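Local atomic coordinates of hypothetical protein Atu0492 (Agrobacterium tumefaciens, PDB entry 2GMY), a protein that is of unknown function but, as a putative AhpD-like protein, probably takes part in antioxidant defence through redox-active thiols. Residues I44-A49 with A129-N134; C51-V56 with Q143-A148; I69-M72 with E77-V80. All coordinates share one frame; numbering follows the deposited sequence.

Contact 1: residues I44-A49 with A129-N134; sequences IINGCA and AINTWN
N46 and N131 share the one hydrogen bond across this contact. The amide of N46 reaches over to the helix carrying N131, and N46 ND2 donates to N131 OD1 at 3.0 Å in a nearly straight bond (163° at the hydrogen). The acceptor lies close to the plane of the N46 amide, but the donor stands well above the N131 carbonyl plane, away from the lone-pair directions, and the two amide planes are 80° apart. N131 OD1 also takes a bond from R135 NH1, while N131 ND2 is held by I127 O and T96 OG1, so this amide is gripped at both ends.

N134 meets N46 in a less settled way. N46 ND2 and N134 ND2 are modelled 2.8 Å apart, although both are donors. Since N46 has a good acceptor in N131, the doubt falls mainly on the N134 amide, whose OD1, as modelled, bonds to S43 OG of helix 32-45.

Van der Waals packing brings in C48. Its CB lies 3.6 Å from N134 OD1, and its SG is 4.0 Å from N134 CA. With SG anti to the backbone N (chi1 -171°), the thiol is directed at helix 117-139 and also caps a backbone N in the first turn of helix 49-61.

The turn between the helices sets the backbone positions. Helix 32-45 closes in a Schellman motif, with G47 at positive phi and G47 N bonded to I44 O at 3.1 Å; C48 then occupies the N-cap of the next helix. This turn between helices 32-45 and 49-61, packed on helix 117-139, places C48 at the first cysteine of a CxxC sequence completed by C51, as in AhpD-like carboxymuconolactone decarboxylase folds, where such a pair is typically the redox site.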
ATOM      1  N   ILE A  44      -9.140 -16.293   1.232  1.00 11.32           N
ATOM      2  CA  ILE A  44      -9.528 -15.223   0.319  1.00 11.67           C
ATOM      3  C   ILE A  44      -8.476 -14.098   0.371  1.00 11.60           C
ATOM      4  O   ILE A  44      -7.989 -13.628  -0.673  1.00 12.13           O
ATOM      5  CB  ILE A  44     -10.925 -14.698   0.638  1.00 11.99           C
ATOM      6  CG1 ILE A  44     -11.973 -15.765   0.298  1.00 11.84           C
ATOM      7  CG2 ILE A  44     -11.225 -13.430  -0.159  1.00 11.22           C
ATOM      8  CD1 ILE A  44     -13.348 -15.505   0.937  1.00 14.21           C
ATOM      9  N   ILE A  45      -8.111 -13.670   1.576  1.00 11.44           N
ATOM     10  CA  ILE A  45      -7.142 -12.573   1.707  1.00 11.27           C
ATOM     11  C   ILE A  45      -5.850 -12.921   0.994  1.00 11.73           C
ATOM     12  O   ILE A  45      -5.254 -12.091   0.281  1.00 11.79           O
ATOM     13  CB  ILE A  45      -6.848 -12.280   3.184  1.00 11.25           C
ATOM     14  CG1 ILE A  45      -8.102 -11.723   3.861  1.00 11.64           C
ATOM     15  CG2 ILE A  45      -5.675 -11.314   3.318  1.00 11.90           C
ATOM     16  CD1 ILE A  45      -7.980 -11.607   5.366  1.00 13.32           C
ATOM     17  N   ASN A  46      -5.413 -14.162   1.202  1.00 10.54           N
ATOM     18  CA  ASN A  46      -4.129 -14.611   0.666  1.00 11.06           C
ATOM     19  C   ASN A  46      -4.154 -14.999  -0.809  1.00 11.11           C
ATOM     20  O   ASN A  46      -3.118 -15.381  -1.344  1.00 12.10           O
ATOM     21  CB  ASN A  46      -3.569 -15.746   1.503  1.00 11.45           C
ATOM     22  CG  ASN A  46      -3.048 -15.268   2.834  1.00 11.61           C
ATOM     23  OD1 ASN A  46      -2.586 -14.125   2.962  1.00 11.09           O
ATOM     24  ND2 ASN A  46      -3.130 -16.133   3.836  1.00 12.66           N
ATOM     25  N   GLY A  47      -5.325 -14.932  -1.442  1.00 11.21           N
ATOM     26  CA  GLY A  47      -5.427 -15.204  -2.879  1.00 12.40           C
ATOM     27  C   GLY A  47      -5.322 -16.691  -3.216  1.00 13.12           C
ATOM     28  O   GLY A  47      -5.012 -17.061  -4.361  1.00 13.48           O
ATOM     29  N   CYS A  48      -5.588 -17.547  -2.234  1.00 13.13           N
ATOM     30  CA  CYS A  48      -5.366 -18.982  -2.420  1.00 13.46           C
ATOM     31  C   CYS A  48      -6.619 -19.683  -2.954  1.00 13.76           C
ATOM     32  O   CYS A  48      -7.500 -20.086  -2.174  1.00 13.51           O
ATOM     33  CB  CYS A  48      -4.905 -19.627  -1.119  1.00 13.30           C
ATOM     34  SG  CYS A  48      -4.391 -21.341  -1.409  1.00 15.01           S
ATOM     35  N   ALA A  49      -6.698 -19.810  -4.278  1.00 13.77           N
ATOM     36  CA  ALA A  49      -7.841 -20.480  -4.920  1.00 14.20           C
ATOM     37  C   ALA A  49      -7.955 -21.934  -4.476  1.00 13.94           C
ATOM     38  O   ALA A  49      -9.062 -22.435  -4.235  1.00 13.97           O
ATOM     39  CB  ALA A  49      -7.731 -20.403  -6.430  1.00 14.50           C
ATOM     40  N   ALA A 129      -2.185 -21.674  11.057  1.00 11.77           N
ATOM     41  CA  ALA A 129      -2.227 -22.899  10.261  1.00 11.50           C
ATOM     42  C   ALA A 129      -2.713 -22.652   8.827  1.00 11.97           C
ATOM     43  O   ALA A 129      -2.073 -23.090   7.869  1.00 12.28           O
ATOM     44  CB  ALA A 129      -3.069 -23.968  10.951  1.00 12.43           C
ATOM     45  N   ILE A 130      -3.815 -21.922   8.659  1.00 12.04           N
ATOM     46  CA  ILE A 130      -4.301 -21.696   7.295  1.00 12.15           C
ATOM     47  C   ILE A 130      -3.316 -20.806   6.546  1.00 11.89           C
ATOM     48  O   ILE A 130      -3.093 -20.985   5.355  1.00 12.11           O
ATOM     49  CB  ILE A 130      -5.759 -21.151   7.249  1.00 12.36           C
ATOM     50  CG1 ILE A 130      -6.255 -21.046   5.797  1.00 11.44           C
ATOM     51  CG2 ILE A 130      -5.892 -19.862   8.036  1.00 11.38           C
ATOM     52  CD1 ILE A 130      -6.258 -22.398   5.028  1.00 14.18           C
ATOM     53  N   ASN A 131      -2.687 -19.873   7.260  1.00 11.90           N
ATOM     54  CA  ASN A 131      -1.702 -19.016   6.609  1.00 11.57           C
ATOM     55  C   ASN A 131      -0.507 -19.821   6.067  1.00 11.63           C
ATOM     56  O   ASN A 131       0.095 -19.455   5.051  1.00 12.17           O
ATOM     57  CB  ASN A 131      -1.259 -17.891   7.545  1.00 12.14           C
ATOM     58  CG  ASN A 131      -2.107 -16.654   7.363  1.00 11.32           C
ATOM     59  OD1 ASN A 131      -1.830 -15.814   6.505  1.00 11.29           O
ATOM     60  ND2 ASN A 131      -3.180 -16.554   8.142  1.00 11.17           N
ATOM     61  N   THR A 132      -0.201 -20.936   6.737  1.00 11.67           N
ATOM     62  CA  THR A 132       0.827 -21.858   6.267  1.00 12.50           C
ATOM     63  C   THR A 132       0.338 -22.616   5.024  1.00 12.47           C
ATOM     64  O   THR A 132       1.032 -22.651   4.001  1.00 12.21           O
ATOM     65  CB  THR A 132       1.274 -22.800   7.395  1.00 13.20           C
ATOM     66  OG1 THR A 132       2.013 -22.031   8.363  1.00 13.76           O
ATOM     67  CG2 THR A 132       2.187 -23.905   6.855  1.00 14.10           C
ATOM     68  N   TRP A 133      -0.847 -23.215   5.097  1.00 12.89           N
ATOM     69  CA  TRP A 133      -1.385 -23.917   3.921  1.00 13.82           C
ATOM     70  C   TRP A 133      -1.480 -22.985   2.710  1.00 13.45           C
ATOM     71  O   TRP A 133      -1.135 -23.376   1.592  1.00 13.65           O
ATOM     72  CB  TRP A 133      -2.765 -24.511   4.202  1.00 15.42           C
ATOM     73  CG  TRP A 133      -2.768 -25.719   5.073  1.00 17.36           C
ATOM     74  CD1 TRP A 133      -3.361 -25.840   6.299  1.00 18.93           C
ATOM     75  CD2 TRP A 133      -2.186 -26.997   4.778  1.00 19.53           C
ATOM     76  NE1 TRP A 133      -3.174 -27.117   6.790  1.00 19.79           N
ATOM     77  CE2 TRP A 133      -2.454 -27.844   5.877  1.00 20.16           C
ATOM     78  CE3 TRP A 133      -1.458 -27.506   3.692  1.00 20.38           C
ATOM     79  CZ2 TRP A 133      -2.020 -29.190   5.923  1.00 19.60           C
ATOM     80  CZ3 TRP A 133      -1.020 -28.835   3.736  1.00 19.56           C
ATOM     81  CH2 TRP A 133      -1.303 -29.660   4.846  1.00 19.41           C
ATOM     82  N   ASN A 134      -1.954 -21.757   2.919  1.00 12.57           N
ATOM     83  CA  ASN A 134      -2.036 -20.788   1.806  1.00 12.45           C
ATOM     84  C   ASN A 134      -0.675 -20.535   1.148  1.00 12.74           C
ATOM     85  O   ASN A 134      -0.567 -20.431  -0.082  1.00 13.50           O
ATOM     86  CB  ASN A 134      -2.616 -19.456   2.272  1.00 12.42           C
ATOM     87  CG  ASN A 134      -4.081 -19.545   2.720  1.00 12.25           C
ATOM     88  OD1 ASN A 134      -4.829 -20.502   2.412  1.00 15.48           O
ATOM     89  ND2 ASN A 134      -4.507 -18.521   3.433  1.00  9.29           N
TER

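Contact 2: residues C51-V56 with Q143-A148; sequences CVDMHV and QHPVEA
Helix 49-61, which starts at the CxxC sequence of this AhpD-like fold, is met here by the extended tail that follows the long helix 117-139. The joining element is a stack of the D53 side chain on the H144 imidazole. D53 CB sits over one ring face, 3.9 Å from the centroid of the H144 ring and 23° off its normal, a CH-pi contact displaced toward the rim. The carboxylate lies above the ring on its ND1 side, beyond the rim, its plane inclined by only 26°, and D53 CG comes within 3.5 Å of H144 ND1. With CG anti to the backbone N (chi1 -174°), the acid leaves the helix toward the ND1 side of the imidazole.

D53 thus meets H144 by its face and not through a hydrogen bond. The imidazole instead spends its in-plane N-H on its own chain: H144 ND1 donates to P145 O over 2.8 Å, reaching that oxygen from well above the carbonyl plane. At the other end of the ring, H144 NE2 is hydrogen-bonded to S78 OG of the second subunit, so both nitrogens have partners and the ring is fixed in rotation. P145 follows at the border of the contact, its CD 3.9 Å from D53 OD2.

K57, one turn further along the helix, forms salt bridges with D53 OD2 and E147 OE2. It probably offsets the repulsion between these acids, whose OD1 and OE1 atoms are 5.0 Å apart. ND1 is the donor to P145 O, so a carboxylate beside the ring would tend to stabilise positive charge on H144, an effect that the nearby K57 ammonium probably moderates.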
ATOM      1  N   CYS A  51      -7.190 -23.308  -1.633  1.00 15.26           N
ATOM      2  CA  CYS A  51      -7.825 -23.393  -0.327  1.00 15.57           C
ATOM      3  C   CYS A  51      -9.243 -22.844  -0.324  1.00 15.46           C
ATOM      4  O   CYS A  51     -10.100 -23.407   0.345  1.00 15.49           O
ATOM      5  CB  CYS A  51      -6.972 -22.740   0.764  1.00 16.17           C
ATOM      6  SG  CYS A  51      -5.385 -23.625   1.033  1.00 18.28           S
ATOM      7  N   VAL A  52      -9.507 -21.756  -1.055  1.00 13.97           N
ATOM      8  CA  VAL A  52     -10.882 -21.247  -1.119  1.00 13.82           C
ATOM      9  C   VAL A  52     -11.825 -22.326  -1.651  1.00 14.04           C
ATOM     10  O   VAL A  52     -12.876 -22.571  -1.081  1.00 14.63           O
ATOM     11  CB  VAL A  52     -11.002 -19.950  -1.956  1.00 13.96           C
ATOM     12  CG1 VAL A  52     -12.474 -19.595  -2.210  1.00 13.39           C
ATOM     13  CG2 VAL A  52     -10.287 -18.793  -1.241  1.00 13.97           C
ATOM     14  N   ASP A  53     -11.418 -22.994  -2.720  1.00 14.44           N
ATOM     15  CA  ASP A  53     -12.249 -24.050  -3.302  1.00 15.84           C
ATOM     16  C   ASP A  53     -12.579 -25.108  -2.254  1.00 16.22           C
ATOM     17  O   ASP A  53     -13.741 -25.499  -2.101  1.00 16.78           O
ATOM     18  CB  ASP A  53     -11.559 -24.707  -4.490  1.00 15.56           C
ATOM     19  CG  ASP A  53     -12.466 -25.702  -5.210  1.00 17.15           C
ATOM     20  OD1 ASP A  53     -13.512 -25.263  -5.729  1.00 17.30           O
ATOM     21  OD2 ASP A  53     -12.112 -26.901  -5.263  1.00 20.15           O
ATOM     22  N   MET A  54     -11.551 -25.548  -1.531  1.00 16.50           N
ATOM     23  CA  MET A  54     -11.696 -26.554  -0.484  1.00 17.38           C
ATOM     24  C   MET A  54     -12.631 -26.088   0.627  1.00 16.48           C
ATOM     25  O   MET A  54     -13.525 -26.824   1.069  1.00 16.06           O
ATOM     26  CB  MET A  54     -10.321 -26.873   0.105  1.00 17.50           C
ATOM     27  CG  MET A  54     -10.291 -28.050   1.078  1.00 19.77           C
ATOM     28  SD  MET A  54      -8.625 -28.376   1.755  1.00 20.81           S
ATOM     29  CE  MET A  54      -7.693 -28.610   0.268  1.00 24.76           C
ATOM     30  N   HIS A  55     -12.430 -24.858   1.080  1.00 15.50           N
ATOM     31  CA  HIS A  55     -13.157 -24.400   2.265  1.00 14.98           C
ATOM     32  C   HIS A  55     -14.573 -23.936   1.978  1.00 14.76           C
ATOM     33  O   HIS A  55     -15.424 -23.988   2.862  1.00 15.03           O
ATOM     34  CB  HIS A  55     -12.315 -23.394   3.053  1.00 15.34           C
ATOM     35  CG  HIS A  55     -10.996 -23.964   3.466  1.00 16.83           C
ATOM     36  ND1 HIS A  55     -10.901 -25.149   4.161  1.00 19.83           N
ATOM     37  CD2 HIS A  55      -9.727 -23.548   3.255  1.00 18.89           C
ATOM     38  CE1 HIS A  55      -9.629 -25.436   4.366  1.00 21.23           C
ATOM     39  NE2 HIS A  55      -8.897 -24.478   3.832  1.00 19.88           N
ATOM     40  N   VAL A  56     -14.825 -23.499   0.746  1.00 14.04           N
ATOM     41  CA  VAL A  56     -16.189 -23.268   0.271  1.00 14.44           C
ATOM     42  C   VAL A  56     -16.969 -24.597   0.401  1.00 14.81           C
ATOM     43  O   VAL A  56     -18.063 -24.642   0.981  1.00 15.22           O
ATOM     44  CB  VAL A  56     -16.195 -22.777  -1.189  1.00 14.45           C
ATOM     45  CG1 VAL A  56     -17.587 -22.953  -1.818  1.00 15.26           C
ATOM     46  CG2 VAL A  56     -15.764 -21.306  -1.264  1.00 13.86           C
ATOM     47  N   GLN A 143      -3.276 -26.916  -7.820  1.00 18.04           N
ATOM     48  CA  GLN A 143      -4.442 -26.742  -8.698  1.00 18.97           C
ATOM     49  C   GLN A 143      -5.676 -27.451  -8.132  1.00 19.45           C
ATOM     50  O   GLN A 143      -5.653 -28.667  -7.936  1.00 19.82           O
ATOM     51  CB  GLN A 143      -4.126 -27.306 -10.097  1.00 18.96           C
ATOM     52  CG  GLN A 143      -2.942 -26.636 -10.794  1.00 19.14           C
ATOM     53  CD  GLN A 143      -3.222 -25.182 -11.141  1.00 21.31           C
ATOM     54  OE1 GLN A 143      -4.188 -24.873 -11.843  1.00 22.35           O
ATOM     55  NE2 GLN A 143      -2.381 -24.279 -10.637  1.00 20.28           N
ATOM     56  N   HIS A 144      -6.745 -26.701  -7.850  1.00 19.23           N
ATOM     57  CA  HIS A 144      -7.975 -27.313  -7.317  1.00 19.88           C
ATOM     58  C   HIS A 144      -8.743 -28.026  -8.429  1.00 20.98           C
ATOM     59  O   HIS A 144      -8.591 -27.670  -9.601  1.00 20.45           O
ATOM     60  CB  HIS A 144      -8.869 -26.303  -6.555  1.00 19.70           C
ATOM     61  CG  HIS A 144      -9.519 -25.261  -7.418  1.00 18.19           C
ATOM     62  ND1 HIS A 144     -10.651 -25.510  -8.169  1.00 18.17           N
ATOM     63  CD2 HIS A 144      -9.221 -23.953  -7.611  1.00 17.13           C
ATOM     64  CE1 HIS A 144     -11.010 -24.407  -8.806  1.00 18.12           C
ATOM     65  NE2 HIS A 144     -10.163 -23.446  -8.479  1.00 17.32           N
ATOM     66  N   PRO A 145      -9.564 -29.039  -8.064  1.00 22.83           N
ATOM     67  CA  PRO A 145     -10.399 -29.688  -9.081  1.00 24.05           C
ATOM     68  C   PRO A 145     -11.477 -28.756  -9.641  1.00 25.55           C
ATOM     69  O   PRO A 145     -11.943 -27.853  -8.942  1.00 24.69           O
ATOM     70  CB  PRO A 145     -11.030 -30.875  -8.339  1.00 24.12           C
ATOM     71  CG  PRO A 145     -10.951 -30.543  -6.907  1.00 24.04           C
ATOM     72  CD  PRO A 145      -9.749 -29.631  -6.728  1.00 23.28           C
ATOM     73  N   VAL A 146     -11.854 -28.982 -10.901  1.00 27.53           N
ATOM     74  CA  VAL A 146     -12.818 -28.137 -11.606  1.00 29.96           C
ATOM     75  C   VAL A 146     -14.077 -28.934 -11.966  1.00 31.89           C
ATOM     76  O   VAL A 146     -14.008 -29.867 -12.770  1.00 32.33           O
ATOM     77  CB  VAL A 146     -12.208 -27.548 -12.905  1.00 29.94           C
ATOM     78  CG1 VAL A 146     -13.196 -26.623 -13.596  1.00 29.90           C
ATOM     79  CG2 VAL A 146     -10.901 -26.805 -12.614  1.00 30.07           C
ATOM     80  N   GLU A 147     -15.216 -28.561 -11.378  1.00 33.86           N
ATOM     81  CA  GLU A 147     -16.475 -29.276 -11.611  1.00 36.09           C
ATOM     82  C   GLU A 147     -17.189 -28.897 -12.905  1.00 37.10           C
ATOM     83  O   GLU A 147     -17.534 -27.726 -13.126  1.00 37.88           O
ATOM     84  CB  GLU A 147     -17.438 -29.102 -10.434  1.00 36.35           C
ATOM     85  CG  GLU A 147     -17.193 -30.070  -9.298  1.00 37.83           C
ATOM     86  CD  GLU A 147     -16.315 -29.477  -8.226  1.00 39.26           C
ATOM     87  OE1 GLU A 147     -16.808 -28.583  -7.506  1.00 40.85           O
ATOM     88  OE2 GLU A 147     -15.142 -29.903  -8.101  1.00 39.75           O
ATOM     89  N   ALA A 148     -17.431 -29.903 -13.742  1.00 38.20           N
ATOM     90  CA  ALA A 148     -18.279 -29.746 -14.923  1.00 38.73           C
ATOM     91  C   ALA A 148     -19.765 -29.915 -14.585  1.00 39.13           C
ATOM     92  O   ALA A 148     -20.156 -30.025 -13.412  1.00 39.55           O
ATOM     93  CB  ALA A 148     -17.861 -30.721 -16.013  1.00 39.02           C
TER

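Contact 3: residues I69-M72 with E77-V80; sequences INLM and ESPV
L71 turns one of its methyls onto the side chains of S78 and V80, which form the receiving surface on the other side of the loop. The CD1 branch does the touching: it lies 3.1 Å from S78 OG, a tight approach of a methyl to a hydroxyl, and 4.0 Å from V80 CG1. The stem of the leucine follows alongside, with L71 CB 3.8 Å from S78 OG and 4.1 Å from S78 CB. With chi1 at -77°, L71 CG stands beside its backbone N and the isobutyl group reaches from just after N70 toward the 77-80 loop.

The serine reaches toward L71 from the loop. A chi1 of 178° extends its OG away from the backbone N, to a position between L71 and the amide of V80. There S78 OG accepts V80 N at 3.2 Å in an almost linear bond, which closes an ST turn over P79. This turn brings V80 round to the same methyl, and V80 CG1 meets L71 CD1 in an apolar contact.

The hydroxyl is also hydrogen-bonded to H144 NE2 of the second subunit, its strongest polar partner, and L71 packs against that same histidine. S78 OG is therefore held by the turn and by the subunit interface together, with the leucine methyl pressed against it.

Within the chain, the contact folds the connection between helix 66-70 and helix 83-96 back on the end of helix 66-70. Y81, further along the same loop, touches L71, while I69 packs on helix 49-61 and M72 on helix 32-45.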
ATOM      1  N   ILE A  69     -21.159 -17.968   2.705  1.00 13.54           N
ATOM      2  CA  ILE A  69     -19.965 -18.357   1.932  1.00 13.76           C
ATOM      3  C   ILE A  69     -19.536 -17.258   0.946  1.00 14.13           C
ATOM      4  O   ILE A  69     -18.374 -16.818   0.947  1.00 13.80           O
ATOM      5  CB  ILE A  69     -20.239 -19.675   1.177  1.00 13.81           C
ATOM      6  CG1 ILE A  69     -20.412 -20.831   2.173  1.00 14.57           C
ATOM      7  CG2 ILE A  69     -19.138 -19.976   0.159  1.00 14.87           C
ATOM      8  CD1 ILE A  69     -20.900 -22.137   1.494  1.00 13.97           C
ATOM      9  N   ASN A  70     -20.469 -16.796   0.120  1.00 14.12           N
ATOM     10  CA  ASN A  70     -20.137 -15.824  -0.927  1.00 15.50           C
ATOM     11  C   ASN A  70     -19.807 -14.421  -0.466  1.00 15.09           C
ATOM     12  O   ASN A  70     -19.074 -13.702  -1.151  1.00 15.61           O
ATOM     13  CB  ASN A  70     -21.239 -15.765  -1.961  1.00 16.20           C
ATOM     14  CG  ASN A  70     -21.185 -16.941  -2.886  1.00 18.14           C
ATOM     15  OD1 ASN A  70     -22.032 -17.834  -2.819  1.00 22.59           O
ATOM     16  ND2 ASN A  70     -20.164 -16.977  -3.733  1.00 19.27           N
ATOM     17  N   LEU A  71     -20.326 -14.013   0.681  1.00 14.13           N
ATOM     18  CA  LEU A  71     -20.095 -12.656   1.136  1.00 13.83           C
ATOM     19  C   LEU A  71     -18.835 -12.513   1.980  1.00 13.29           C
ATOM     20  O   LEU A  71     -18.504 -11.435   2.432  1.00 13.46           O
ATOM     21  CB  LEU A  71     -21.311 -12.112   1.870  1.00 14.40           C
ATOM     22  CG  LEU A  71     -22.472 -11.686   0.967  1.00 16.81           C
ATOM     23  CD1 LEU A  71     -23.674 -11.566   1.793  1.00 22.14           C
ATOM     24  CD2 LEU A  71     -22.178 -10.369   0.310  1.00 19.49           C
ATOM     25  N   MET A  72     -18.119 -13.610   2.156  1.00 13.28           N
ATOM     26  CA  MET A  72     -16.972 -13.569   3.032  1.00 13.06           C
ATOM     27  C   MET A  72     -15.867 -12.689   2.495  1.00 13.11           C
ATOM     28  O   MET A  72     -15.047 -12.209   3.230  1.00 13.11           O
ATOM     29  CB  MET A  72     -16.406 -14.934   3.308  1.00 13.77           C
ATOM     30  CG  MET A  72     -15.388 -14.801   4.352  1.00 13.34           C
ATOM     31  SD  MET A  72     -16.210 -15.024   5.901  1.00 18.37           S
ATOM     32  CE  MET A  72     -15.681 -16.678   5.913  1.00  2.00           C
ATOM     33  N   GLU A  77     -19.161  -5.158   4.959  1.00 14.78           N
ATOM     34  CA  GLU A  77     -20.404  -4.493   4.560  1.00 16.17           C
ATOM     35  C   GLU A  77     -21.647  -5.392   4.508  1.00 15.81           C
ATOM     36  O   GLU A  77     -22.717  -4.953   4.051  1.00 15.93           O
ATOM     37  CB  GLU A  77     -20.208  -3.758   3.219  1.00 16.01           C
ATOM     38  CG  GLU A  77     -19.432  -2.444   3.346  1.00 20.25           C
ATOM     39  CD  GLU A  77     -20.032  -1.520   4.395  1.00 24.49           C
ATOM     40  OE1 GLU A  77     -21.283  -1.473   4.514  1.00 28.88           O
ATOM     41  OE2 GLU A  77     -19.259  -0.863   5.116  1.00 27.98           O
ATOM     42  N   SER A  78     -21.524  -6.633   4.986  1.00 15.28           N
ATOM     43  CA  SER A  78     -22.620  -7.603   4.896  1.00 15.80           C
ATOM     44  C   SER A  78     -23.324  -7.818   6.230  1.00 16.29           C
ATOM     45  O   SER A  78     -22.668  -8.132   7.239  1.00 16.34           O
ATOM     46  CB  SER A  78     -22.110  -8.947   4.388  1.00 15.80           C
ATOM     47  OG  SER A  78     -23.177  -9.875   4.365  1.00 16.41           O
ATOM     48  N   PRO A  79     -24.659  -7.637   6.253  1.00 15.82           N
ATOM     49  CA  PRO A  79     -25.400  -7.959   7.471  1.00 15.98           C
ATOM     50  C   PRO A  79     -25.584  -9.450   7.772  1.00 16.23           C
ATOM     51  O   PRO A  79     -26.203  -9.778   8.783  1.00 16.83           O
ATOM     52  CB  PRO A  79     -26.756  -7.257   7.242  1.00 16.03           C
ATOM     53  CG  PRO A  79     -26.913  -7.234   5.748  1.00 16.05           C
ATOM     54  CD  PRO A  79     -25.521  -7.011   5.228  1.00 16.48           C
ATOM     55  N   VAL A  80     -25.051 -10.350   6.944  1.00 16.56           N
ATOM     56  CA  VAL A  80     -25.251 -11.786   7.198  1.00 17.31           C
ATOM     57  C   VAL A  80     -24.553 -12.289   8.477  1.00 16.81           C
ATOM     58  O   VAL A  80     -25.076 -13.174   9.163  1.00 17.50           O
ATOM     59  CB  VAL A  80     -24.931 -12.675   5.952  1.00 18.04           C
ATOM     60  CG1 VAL A  80     -23.480 -12.691   5.651  1.00 19.08           C
ATOM     61  CG2 VAL A  80     -25.421 -14.106   6.163  1.00 19.86           C
TER

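How the contacts relate
Contacts 1 and 2 lie on successive parts of the CxxC region, with centres about 13 Å apart, and join where N134 OD1 meets C51 SG at 3.5 Å. C48 SG and C51 SG are also 3.5 Å apart, too far for a disulfide, and H55 NE2 lies 4.6 Å from C51 SG, consistent with the C-x-x-C-x-x-x-H site of AhpD relatives in its reduced form. Contact 3 is nested in the chain loops closed by the other two, about 19 Å from contact 1 and 20 Å from contact 2 between centres. Across the subunit interface it is closer: residues 77-80 of one chain meet residues 143-148 of another.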